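Local coordinates for protein (superoxide dismutase) (Aquifex pyrophilus, PDB 1COJ), which catalyses the dismutation of superoxide to hydrogen peroxide and molecular oxygen, using one iron ion per subunit, at the interface of chains A and B. Residues are numbered along the deposited sequence; one frame, centred on the assembly and turned at random. Chains: chain A/B, Protein (superoxide dismutase).

The interface of chains A and B. Residues chain A 57-60, 62, 64-65; chain B 123-126, 146, 177.
The loop of chain A that leads into helix 63-86 lies against the C-terminal end of helix 111-124 of chain B, one patch of a two-fold interface in the homotetramer. A:Arg65, from the first turn of its helix, carries much of the polar contact. With CG anti to the backbone N (chi1 173°) and the chain extended to NE, its guanidinium meets the carboxylate of B:Asp146 tip to tip, the planes 5° apart. A:Arg65 NH2 donates to B:Asp146 OD1 (2.8 Å) and A:Arg65 NH1 to B:Asp146 OD2 (3.0 Å), both on syn lone pairs, a two-pronged salt bridge. NH1 of A:Arg65 also donates in plane to the helix-end carbonyl O of B:Ala124, at 3.0 Å. The B:Arg126 guanidinium stacks on one face of this group, the planes 8° apart: A:Arg65 NH2 lies over its centre, while B:Arg126 NH2 sits toward the rim of the A:Arg65 group; the nearby carboxylate is likely to offset the like charges. In its own plane B:Arg126 grips one oxygen side-on, NH2 and NE donating to A:Gln59 O at 2.9 and 3.0 Å. A:Gln59 NE2 lies 2.9 Å from B:Arg177 NH2, two donors as modelled, so the amide may be flipped. Water 1 links A:Gln59 N to B:Met123 O. An alanine in place of A:Arg65 would remove the salt bridge and the stacked guanidinium, and would probably leave B:Ala124 O and B:Asp146 less well satisfied. Through a salt bridge and backbone hydrogen bonds, the patch is likely to help hold the two subunits together.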
ATOM      1  N   ALA A  57      -9.646 -17.559   9.055  1.00 11.26           N
ATOM      2  CA  ALA A  57      -8.631 -16.781   8.349  1.00 10.63           C
ATOM      3  C   ALA A  57      -8.973 -16.683   6.861  1.00 11.37           C
ATOM      4  O   ALA A  57      -9.182 -17.695   6.184  1.00 10.92           O
ATOM      5  CB  ALA A  57      -7.254 -17.409   8.551  1.00  8.46           C
ATOM      6  N   ASN A  58      -9.050 -15.450   6.368  1.00 10.55           N
ATOM      7  CA  ASN A  58      -9.404 -15.185   4.979  1.00 10.67           C
ATOM      8  C   ASN A  58      -8.718 -13.891   4.541  1.00 11.26           C
ATOM      9  O   ASN A  58      -8.689 -12.915   5.295  1.00  8.63           O
ATOM     10  CB  ASN A  58     -10.928 -15.063   4.867  1.00 10.41           C
ATOM     11  CG  ASN A  58     -11.393 -14.832   3.451  1.00 14.14           C
ATOM     12  OD1 ASN A  58     -11.430 -13.698   2.979  1.00 13.82           O
ATOM     13  ND2 ASN A  58     -11.737 -15.905   2.756  1.00 16.18           N
ATOM     14  N   GLN A  59      -8.185 -13.882   3.319  1.00  9.31           N
ATOM     15  CA  GLN A  59      -7.469 -12.721   2.797  1.00  9.22           C
ATOM     16  C   GLN A  59      -8.314 -11.526   2.375  1.00  9.38           C
ATOM     17  O   GLN A  59      -7.774 -10.445   2.164  1.00 10.90           O
ATOM     18  CB  GLN A  59      -6.540 -13.125   1.646  1.00  9.96           C
ATOM     19  CG  GLN A  59      -7.252 -13.635   0.401  1.00 11.04           C
ATOM     20  CD  GLN A  59      -6.352 -13.661  -0.825  1.00 14.37           C
ATOM     21  OE1 GLN A  59      -6.837 -13.618  -1.956  1.00 22.05           O
ATOM     22  NE2 GLN A  59      -5.044 -13.720  -0.612  1.00 10.34           N
ATOM     23  N   ASN A  60      -9.619 -11.723   2.196  1.00  7.86           N
ATOM     24  CA  ASN A  60     -10.515 -10.634   1.806  1.00  9.19           C
ATOM     25  C   ASN A  60     -10.891  -9.829   3.036  1.00  9.89           C
ATOM     26  O   ASN A  60     -11.026  -8.607   2.979  1.00 10.51           O
ATOM     27  CB  ASN A  60     -11.763 -11.181   1.121  1.00  9.54           C
ATOM     28  CG  ASN A  60     -11.453 -11.814  -0.219  1.00 14.07           C
ATOM     29  OD1 ASN A  60     -12.272 -12.529  -0.787  1.00 20.39           O
ATOM     30  ND2 ASN A  60     -10.274 -11.537  -0.739  1.00 10.02           N
ATOM     31  N   SER A  62     -11.016 -10.877   7.635  1.00  9.19           N
ATOM     32  CA  SER A  62     -11.137 -11.785   8.772  1.00 10.31           C
ATOM     33  C   SER A  62     -10.505 -11.065   9.961  1.00 10.52           C
ATOM     34  O   SER A  62      -9.546 -10.303   9.786  1.00  8.42           O
ATOM     35  CB  SER A  62     -10.452 -13.134   8.507  1.00  7.69           C
ATOM     36  OG  SER A  62      -9.087 -12.986   8.171  1.00  9.95           O
ATOM     37  N   TYR A  64      -8.678 -12.166  12.260  1.00 10.29           N
ATOM     38  CA  TYR A  64      -7.286 -12.586  12.366  1.00 10.33           C
ATOM     39  C   TYR A  64      -6.375 -11.782  11.436  1.00  9.45           C
ATOM     40  O   TYR A  64      -5.318 -11.294  11.851  1.00  8.17           O
ATOM     41  CB  TYR A  64      -7.155 -14.077  12.056  1.00  9.79           C
ATOM     42  CG  TYR A  64      -5.727 -14.568  12.064  1.00  8.89           C
ATOM     43  CD1 TYR A  64      -5.030 -14.721  13.262  1.00  9.43           C
ATOM     44  CD2 TYR A  64      -5.064 -14.857  10.875  1.00 10.65           C
ATOM     45  CE1 TYR A  64      -3.706 -15.147  13.271  1.00 10.65           C
ATOM     46  CE2 TYR A  64      -3.738 -15.285  10.875  1.00  9.79           C
ATOM     47  CZ  TYR A  64      -3.066 -15.424  12.071  1.00 10.07           C
ATOM     48  OH  TYR A  64      -1.741 -15.797  12.059  1.00 13.49           O
ATOM     49  N   ARG A  65      -6.788 -11.657  10.177  1.00  8.25           N
ATOM     50  CA  ARG A  65      -6.011 -10.924   9.189  1.00  8.04           C
ATOM     51  C   ARG A  65      -5.756  -9.473   9.585  1.00  8.92           C
ATOM     52  O   ARG A  65      -4.607  -9.029   9.620  1.00  8.46           O
ATOM     53  CB  ARG A  65      -6.702 -10.940   7.822  1.00  7.21           C
ATOM     54  CG  ARG A  65      -6.003 -10.048   6.807  1.00  6.77           C
ATOM     55  CD  ARG A  65      -6.787  -9.873   5.516  1.00  7.40           C
ATOM     56  NE  ARG A  65      -6.403  -8.631   4.854  1.00  8.78           N
ATOM     57  CZ  ARG A  65      -5.282  -8.457   4.158  1.00  7.26           C
ATOM     58  NH1 ARG A  65      -4.423  -9.455   3.999  1.00  5.06           N
ATOM     59  NH2 ARG A  65      -4.978  -7.251   3.707  1.00  6.31           N
TER
ATOM     60  N   MET B 123      -3.466 -18.308   4.714  1.00  9.57           N
ATOM     61  CA  MET B 123      -4.816 -18.105   4.200  1.00 10.74           C
ATOM     62  C   MET B 123      -5.253 -16.642   4.306  1.00 10.33           C
ATOM     63  O   MET B 123      -6.069 -16.175   3.515  1.00 11.46           O
ATOM     64  CB  MET B 123      -5.817 -18.985   4.957  1.00 11.21           C
ATOM     65  CG  MET B 123      -5.781 -20.467   4.585  1.00 14.13           C
ATOM     66  SD  MET B 123      -6.164 -20.764   2.842  1.00 18.31           S
ATOM     67  CE  MET B 123      -7.877 -20.386   2.790  1.00 16.77           C
ATOM     68  N   ALA B 124      -4.707 -15.930   5.289  1.00  9.02           N
ATOM     69  CA  ALA B 124      -5.060 -14.532   5.530  1.00  7.21           C
ATOM     70  C   ALA B 124      -4.276 -13.505   4.724  1.00  7.82           C
ATOM     71  O   ALA B 124      -4.732 -12.368   4.574  1.00  9.17           O
ATOM     72  CB  ALA B 124      -4.938 -14.216   7.025  1.00  7.00           C
ATOM     73  N   PHE B 125      -3.107 -13.887   4.214  1.00  7.56           N
ATOM     74  CA  PHE B 125      -2.285 -12.953   3.455  1.00  7.04           C
ATOM     75  C   PHE B 125      -2.179 -13.140   1.956  1.00  7.45           C
ATOM     76  O   PHE B 125      -2.166 -14.254   1.439  1.00  8.88           O
ATOM     77  CB  PHE B 125      -0.930 -12.765   4.125  1.00  6.25           C
ATOM     78  CG  PHE B 125      -1.029 -11.980   5.390  1.00  6.79           C
ATOM     79  CD1 PHE B 125      -0.904 -10.592   5.377  1.00  7.06           C
ATOM     80  CD2 PHE B 125      -1.364 -12.615   6.580  1.00  6.75           C
ATOM     81  CE1 PHE B 125      -1.121  -9.851   6.533  1.00  8.14           C
ATOM     82  CE2 PHE B 125      -1.583 -11.890   7.737  1.00  9.57           C
ATOM     83  CZ  PHE B 125      -1.463 -10.504   7.716  1.00 10.63           C
ATOM     84  N   ARG B 126      -2.107 -12.009   1.267  1.00  6.63           N
ATOM     85  CA  ARG B 126      -2.080 -11.961  -0.184  1.00  7.21           C
ATOM     86  C   ARG B 126      -0.734 -12.165  -0.865  1.00  7.23           C
ATOM     87  O   ARG B 126      -0.685 -12.283  -2.092  1.00  9.78           O
ATOM     88  CB  ARG B 126      -2.710 -10.644  -0.639  1.00  5.56           C
ATOM     89  CG  ARG B 126      -4.085 -10.419  -0.017  1.00  6.91           C
ATOM     90  CD  ARG B 126      -4.590  -8.988  -0.162  1.00  7.76           C
ATOM     91  NE  ARG B 126      -5.839  -8.815   0.579  1.00  8.63           N
ATOM     92  CZ  ARG B 126      -6.436  -7.647   0.807  1.00  8.50           C
ATOM     93  NH1 ARG B 126      -5.912  -6.517   0.354  1.00  6.31           N
ATOM     94  NH2 ARG B 126      -7.563  -7.611   1.505  1.00  6.98           N
ATOM     95  N   ASP B 146       1.525  -8.844   2.300  1.00  7.53           N
ATOM     96  CA  ASP B 146       0.543  -8.731   1.226  1.00  8.51           C
ATOM     97  C   ASP B 146       1.205  -8.649  -0.147  1.00  8.51           C
ATOM     98  O   ASP B 146       0.532  -8.717  -1.178  1.00  9.09           O
ATOM     99  CB  ASP B 146      -0.393  -7.543   1.448  1.00  8.35           C
ATOM    100  CG  ASP B 146      -1.695  -7.946   2.113  1.00  7.11           C
ATOM    101  OD1 ASP B 146      -2.551  -7.068   2.310  1.00  8.01           O
ATOM    102  OD2 ASP B 146      -1.872  -9.142   2.430  1.00  6.76           O
ATOM    103  N   ARG B 177      -6.441 -22.682  -2.327  1.00 15.51           N
ATOM    104  CA  ARG B 177      -5.193 -22.497  -1.593  1.00 13.87           C
ATOM    105  C   ARG B 177      -4.897 -23.537  -0.496  1.00 14.05           C
ATOM    106  O   ARG B 177      -3.754 -23.969  -0.349  1.00 13.80           O
ATOM    107  CB  ARG B 177      -5.122 -21.075  -1.015  1.00 12.77           C
ATOM    108  CG  ARG B 177      -3.771 -20.716  -0.412  1.00 11.64           C
ATOM    109  CD  ARG B 177      -3.738 -19.293   0.114  1.00 12.27           C
ATOM    110  NE  ARG B 177      -3.852 -18.297  -0.951  1.00 11.96           N
ATOM    111  CZ  ARG B 177      -3.881 -16.982  -0.750  1.00 11.36           C
ATOM    112  NH1 ARG B 177      -3.794 -16.490   0.482  1.00  9.71           N
ATOM    113  NH2 ARG B 177      -4.010 -16.155  -1.780  1.00  9.74           N
TER
HETATM  114  O   HOH W   1      -8.207 -16.466   1.780  1.00 19.96           O